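Local atomic coordinates of ThiJ/pfpI family protein (Bacillus anthracis, PDB entry 3EFE), a protein that is of no established function but belongs to the DJ-1/PfpI family, whose relatives include chaperones, proteases and deglycase- or amidotransferase-like enzymes. Residues F204-M207 against N208-K212; E171-M174 against E175-K179. All coordinates share one frame; numbering follows the deposited sequence.

Contact 1. Residues F204-M207 against N208-K212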
loop_
_atom_site.group_PDB
_atom_site.type_symbol
_atom_site.label_atom_id
_atom_site.label_comp_id
_atom_site.label_asym_id
_atom_site.label_seq_id
_atom_site.Cartn_x
_atom_site.Cartn_y
_atom_site.Cartn_z
ATOM N N PHE D 204 -0.539 15.479 16.081
ATOM C CA PHE D 204 -1.372 16.219 17.069
ATOM C C PHE D 204 -2.487 17.051 16.446
ATOM O O PHE D 204 -3.567 17.126 16.987
ATOM C CB PHE D 204 -0.476 17.114 17.897
ATOM C CG PHE D 204 0.554 16.359 18.666
ATOM C CD1 PHE D 204 0.182 15.597 19.739
ATOM C CD2 PHE D 204 1.880 16.414 18.305
ATOM C CE1 PHE D 204 1.132 14.882 20.464
ATOM C CE2 PHE D 204 2.830 15.682 19.010
ATOM C CZ PHE D 204 2.450 14.907 20.082
ATOM N N GLN D 205 -2.211 17.658 15.298
ATOM C CA GLN D 205 -3.242 18.258 14.464
ATOM C C GLN D 205 -4.370 17.325 14.028
ATOM O O GLN D 205 -5.543 17.659 14.139
ATOM C CB GLN D 205 -2.619 18.792 13.217
ATOM C CG GLN D 205 -1.962 20.120 13.412
ATOM C CD GLN D 205 -1.140 20.545 12.209
ATOM O OE1 GLN D 205 -0.132 21.184 12.363
ATOM N NE2 GLN D 205 -1.558 20.186 11.035
ATOM N N LEU D 206 -3.968 16.188 13.479
ATOM C CA LEU D 206 -4.863 15.182 12.955
ATOM C C LEU D 206 -5.741 14.583 14.017
ATOM O O LEU D 206 -6.897 14.441 13.773
ATOM C CB LEU D 206 -4.049 14.082 12.228
ATOM C CG LEU D 206 -4.872 12.886 11.722
ATOM C CD1 LEU D 206 -5.920 13.326 10.703
ATOM C CD2 LEU D 206 -4.019 11.777 11.135
ATOM N N MET D 207 -5.192 14.219 15.183
ATOM C CA MET D 207 -5.961 13.707 16.317
ATOM C C MET D 207 -7.037 14.672 16.832
ATOM O O MET D 207 -8.131 14.251 17.256
ATOM C CB MET D 207 -5.017 13.271 17.463
ATOM C CG MET D 207 -4.110 11.960 17.193
ATOM S SD MET D 207 -5.112 10.528 16.788
ATOM C CE MET D 207 -4.866 9.340 17.990
ATOM N N ASN D 208 -6.737 15.962 16.776
ATOM C CA ASN D 208 -7.674 16.978 17.193
ATOM C C ASN D 208 -8.600 17.558 16.116
ATOM O O ASN D 208 -9.467 18.372 16.456
ATOM C CB ASN D 208 -6.914 18.123 17.846
ATOM C CG ASN D 208 -6.432 17.773 19.165
ATOM O OD1 ASN D 208 -7.171 17.830 20.090
ATOM N ND2 ASN D 208 -5.198 17.349 19.267
ATOM N N SER D 209 -8.412 17.166 14.854
ATOM C CA SER D 209 -9.225 17.635 13.722
ATOM C C SER D 209 -10.251 16.603 13.301
ATOM O O SER D 209 -11.232 16.925 12.612
ATOM C CB SER D 209 -8.346 17.874 12.479
ATOM O OG SER D 209 -7.204 18.674 12.752
ATOM N N ILE D 210 -9.980 15.336 13.621
ATOM C CA ILE D 210 -10.854 14.240 13.170
ATOM C C ILE D 210 -12.135 14.249 14.004
ATOM O O ILE D 210 -12.136 14.676 15.200
ATOM C CB ILE D 210 -10.176 12.808 13.172
ATOM C CG1 ILE D 210 -9.808 12.367 14.610
ATOM C CG2 ILE D 210 -9.022 12.813 12.166
ATOM C CD1 ILE D 210 -9.124 10.992 14.809
ATOM N N ASN D 211 -13.227 13.784 13.369
ATOM C CA ASN D 211 -14.459 13.469 14.108
ATOM C C ASN D 211 -15.172 14.730 14.620
ATOM O O ASN D 211 -15.677 14.756 15.752
ATOM C CB ASN D 211 -14.076 12.510 15.256
ATOM C CG ASN D 211 -15.247 11.905 15.925
ATOM O OD1 ASN D 211 -15.248 11.777 17.137
ATOM N ND2 ASN D 211 -16.242 11.509 15.165
ATOM N N LYS D 212 -15.209 15.744 13.756
ATOM C CA LYS D 212 -15.635 17.143 14.055
ATOM C C LYS D 212 -16.295 17.804 12.831
ATOM O O LYS D 212 -16.538 17.103 11.864
ATOM C CB LYS D 212 -14.404 17.984 14.446
ATOM C CG LYS D 212 -14.086 17.989 15.995
ATOM C CD LYS D 212 -12.750 18.730 16.216
ATOM C CE LYS D 212 -12.254 18.535 17.605
ATOM N NZ LYS D 212 -11.106 19.459 17.860
HETATM O O HOH W 1 -10.856 15.214 17.415
#
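Asn208 has a short amide whose N-H can fold back to the carbonyl of Phe204, one turn earlier. ND2 gives a nearly straight bond to Phe204 O (2.8 Å, 176° at the hydrogen), and that oxygen lies in the plane of the amide. With CG beside the backbone N (chi1 -74°), the amide reaches the carbonyl that its own backbone N holds only weakly, at 3.4 Å between Asn208 N and Phe204 O. Ser209 repeats the idea with its hydroxyl, which donates to Gln205 O, although the modelled separation is too short to trust.

Leu206 O takes two backbone donors, Ser209 N at 3.3 Å and Ile210 N at 3.2 Å. Both come from the same face of the carbonyl plane, but Ser209 N stands too far above it to use a lone pair, a bent bond consistent with a loose helix end. On the apolar side Leu206 CD1 meets Ile210 CG2 at 3.5 Å, a tight methyl contact between branched chains that also touch Tyr33. Ser209 and Leu206 turn to helix 185-197, where the small Ser209 meets Asp186 and Ala187. At the C-terminal end a water donates to Met207 O (2.9 Å) and Ile210 O (2.6 Å), joining the helix to the departing chain.

Short polar side chains and a water thus supplement a fading backbone pattern, while aliphatic groups tie the helix to its neighbours.

Contact 2. Residues E171-M174 against E175-K179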
loop_
_atom_site.group_PDB
_atom_site.type_symbol
_atom_site.label_atom_id
_atom_site.label_comp_id
_atom_site.label_asym_id
_atom_site.label_seq_id
_atom_site.Cartn_x
_atom_site.Cartn_y
_atom_site.Cartn_z
ATOM N N GLU D 171 -0.984 11.315 -2.668
ATOM C CA GLU D 171 -1.643 12.373 -3.419
ATOM C C GLU D 171 -2.954 11.877 -4.073
ATOM O O GLU D 171 -3.974 12.589 -4.057
ATOM C CB GLU D 171 -0.711 12.937 -4.546
ATOM C CG GLU D 171 0.333 13.836 -4.059
ATOM C CD GLU D 171 1.484 13.110 -3.379
ATOM O OE1 GLU D 171 1.680 11.836 -3.536
ATOM O OE2 GLU D 171 2.220 13.873 -2.696
ATOM N N PHE D 172 -2.871 10.699 -4.706
ATOM C CA PHE D 172 -4.033 9.991 -5.230
ATOM C C PHE D 172 -5.108 9.850 -4.152
ATOM O O PHE D 172 -6.260 10.201 -4.379
ATOM C CB PHE D 172 -3.606 8.647 -5.792
ATOM C CG PHE D 172 -4.743 7.788 -6.385
ATOM C CD1 PHE D 172 -5.504 8.244 -7.470
ATOM C CD2 PHE D 172 -5.020 6.534 -5.874
ATOM C CE1 PHE D 172 -6.473 7.445 -8.021
ATOM C CE2 PHE D 172 -6.041 5.750 -6.404
ATOM C CZ PHE D 172 -6.713 6.173 -7.523
ATOM N N ALA D 173 -4.725 9.364 -2.990
ATOM C CA ALA D 173 -5.659 9.074 -1.865
ATOM C C ALA D 173 -6.266 10.371 -1.342
ATOM O O ALA D 173 -7.447 10.455 -1.066
ATOM C CB ALA D 173 -4.928 8.304 -0.733
ATOM N N MET D 174 -5.431 11.395 -1.265
ATOM C CA MET D 174 -5.833 12.701 -0.833
ATOM C C MET D 174 -6.874 13.318 -1.719
ATOM O O MET D 174 -7.828 13.883 -1.235
ATOM C CB MET D 174 -4.601 13.615 -0.720
ATOM C CG MET D 174 -4.867 14.913 0.101
ATOM S SD MET D 174 -4.745 16.355 -0.913
ATOM C CE MET D 174 -6.031 16.183 -2.087
ATOM N N GLU D 175 -6.684 13.241 -3.025
ATOM C CA GLU D 175 -7.635 13.788 -3.984
ATOM C C GLU D 175 -8.929 13.018 -3.982
ATOM O O GLU D 175 -9.967 13.632 -4.085
ATOM C CB GLU D 175 -7.038 13.784 -5.459
ATOM C CG GLU D 175 -5.810 14.724 -5.724
ATOM C CD GLU D 175 -6.141 16.196 -5.575
ATOM O OE1 GLU D 175 -7.347 16.527 -5.433
ATOM O OE2 GLU D 175 -5.186 17.022 -5.555
ATOM N N VAL D 176 -8.901 11.690 -3.884
ATOM C CA VAL D 176 -10.159 10.924 -3.826
ATOM C C VAL D 176 -10.912 11.282 -2.579
ATOM O O VAL D 176 -12.117 11.548 -2.624
ATOM C CB VAL D 176 -9.959 9.388 -3.878
ATOM C CG1 VAL D 176 -11.296 8.642 -3.734
ATOM C CG2 VAL D 176 -9.327 9.036 -5.148
ATOM N N LEU D 177 -10.176 11.356 -1.478
ATOM C CA LEU D 177 -10.749 11.570 -0.142
ATOM C C LEU D 177 -11.483 12.906 -0.089
ATOM O O LEU D 177 -12.570 12.994 0.460
ATOM C CB LEU D 177 -9.652 11.496 0.927
ATOM C CG LEU D 177 -9.450 10.239 1.818
ATOM C CD1 LEU D 177 -10.342 9.014 1.560
ATOM C CD2 LEU D 177 -8.007 9.859 1.954
ATOM N N LYS D 178 -10.847 13.919 -0.676
ATOM C CA LYS D 178 -11.357 15.243 -0.834
ATOM C C LYS D 178 -12.548 15.280 -1.774
ATOM O O LYS D 178 -13.518 15.859 -1.449
ATOM C CB LYS D 178 -10.262 16.110 -1.393
ATOM C CG LYS D 178 -10.536 17.593 -1.441
ATOM C CD LYS D 178 -9.159 18.201 -1.750
ATOM C CE LYS D 178 -9.159 19.698 -1.857
ATOM N NZ LYS D 178 -9.850 20.144 -3.158
ATOM N N LYS D 179 -12.481 14.642 -2.928
ATOM C CA LYS D 179 -13.630 14.642 -3.844
ATOM C C LYS D 179 -14.867 14.127 -3.138
ATOM O O LYS D 179 -15.876 14.735 -3.244
ATOM C CB LYS D 179 -13.334 13.803 -5.135
ATOM C CG LYS D 179 -14.440 13.753 -6.232
ATOM C CD LYS D 179 -14.689 15.125 -6.923
ATOM C CE LYS D 179 -16.262 15.449 -7.208
ATOM N NZ LYS D 179 -16.619 16.881 -7.822
#
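Leu177 N donates to Ala173 O at 2.9 Å, the shortest of four i to i+4 backbone bonds that make this a regular alpha-helix. Glu175 N to Glu171 O (3.0 Å) precedes it, and Lys178 N to Met174 O (3.1 Å) follows.

Met174 carries most of the side-chain contact. Its CG lies opposite the backbone N (chi1 -164°), and bends at chi2 and chi3 curl CE over the backbone of Glu175, 3.2 Å from its N, and over the face of its carboxylate, 3.5 Å from CD. CE also touches Lys178 CD at 3.7 Å. An unbranched, flexible thioether can curl its methyl in this way against a carboxylate face and the aliphatic part of a lysine. Inward, Val176 CG2 sits over one face of the Phe172 ring, 4.4 Å from CE1, and Ala173 CB is equally distant from Leu177 CD2.

Phe172 and Val176 face Ala109 of strand 107-111 and Leu24 of helix 18-30, whereas Ala173, small enough for close approach, meets Trp191 of helix 185-197. Leu177 lies between the two helices, on Leu24, Leu28 and Leu188. Glu171 carries its carboxylate away from residues 175-179, and OE2 bonds Tyr192 OH and forms a salt bridge with Lys196 NZ.

Apolar groups thus pack against strand 107-111 and helices 18-30 and 185-197, Tyr192 and Lys196 probably stabilise the negative charge of Glu171, and Lys178 and Lys179 are exposed.

In the fold
Contact 2 comes first along the chain, in helix 169-179, and contact 1 follows in helix 201-209 at the C-terminus. Their centres are 18 Å apart and their nearest atoms about 10 Å, so they do not touch. Helix 185-197 joins them: Leu188 and Trp191 meet contact 2, while Asp186, Ala187 and Ser190 meet contact 1. Contact 2 lies near the chain centre, against strands 107-111 and 155-158 of the mixed sheet of this alpha/beta fold, and Glu171 also packs on His198 of the second subunit. Contact 1, 24 Å from that centre, forms part of an outer layer, placing the chain end on the surface.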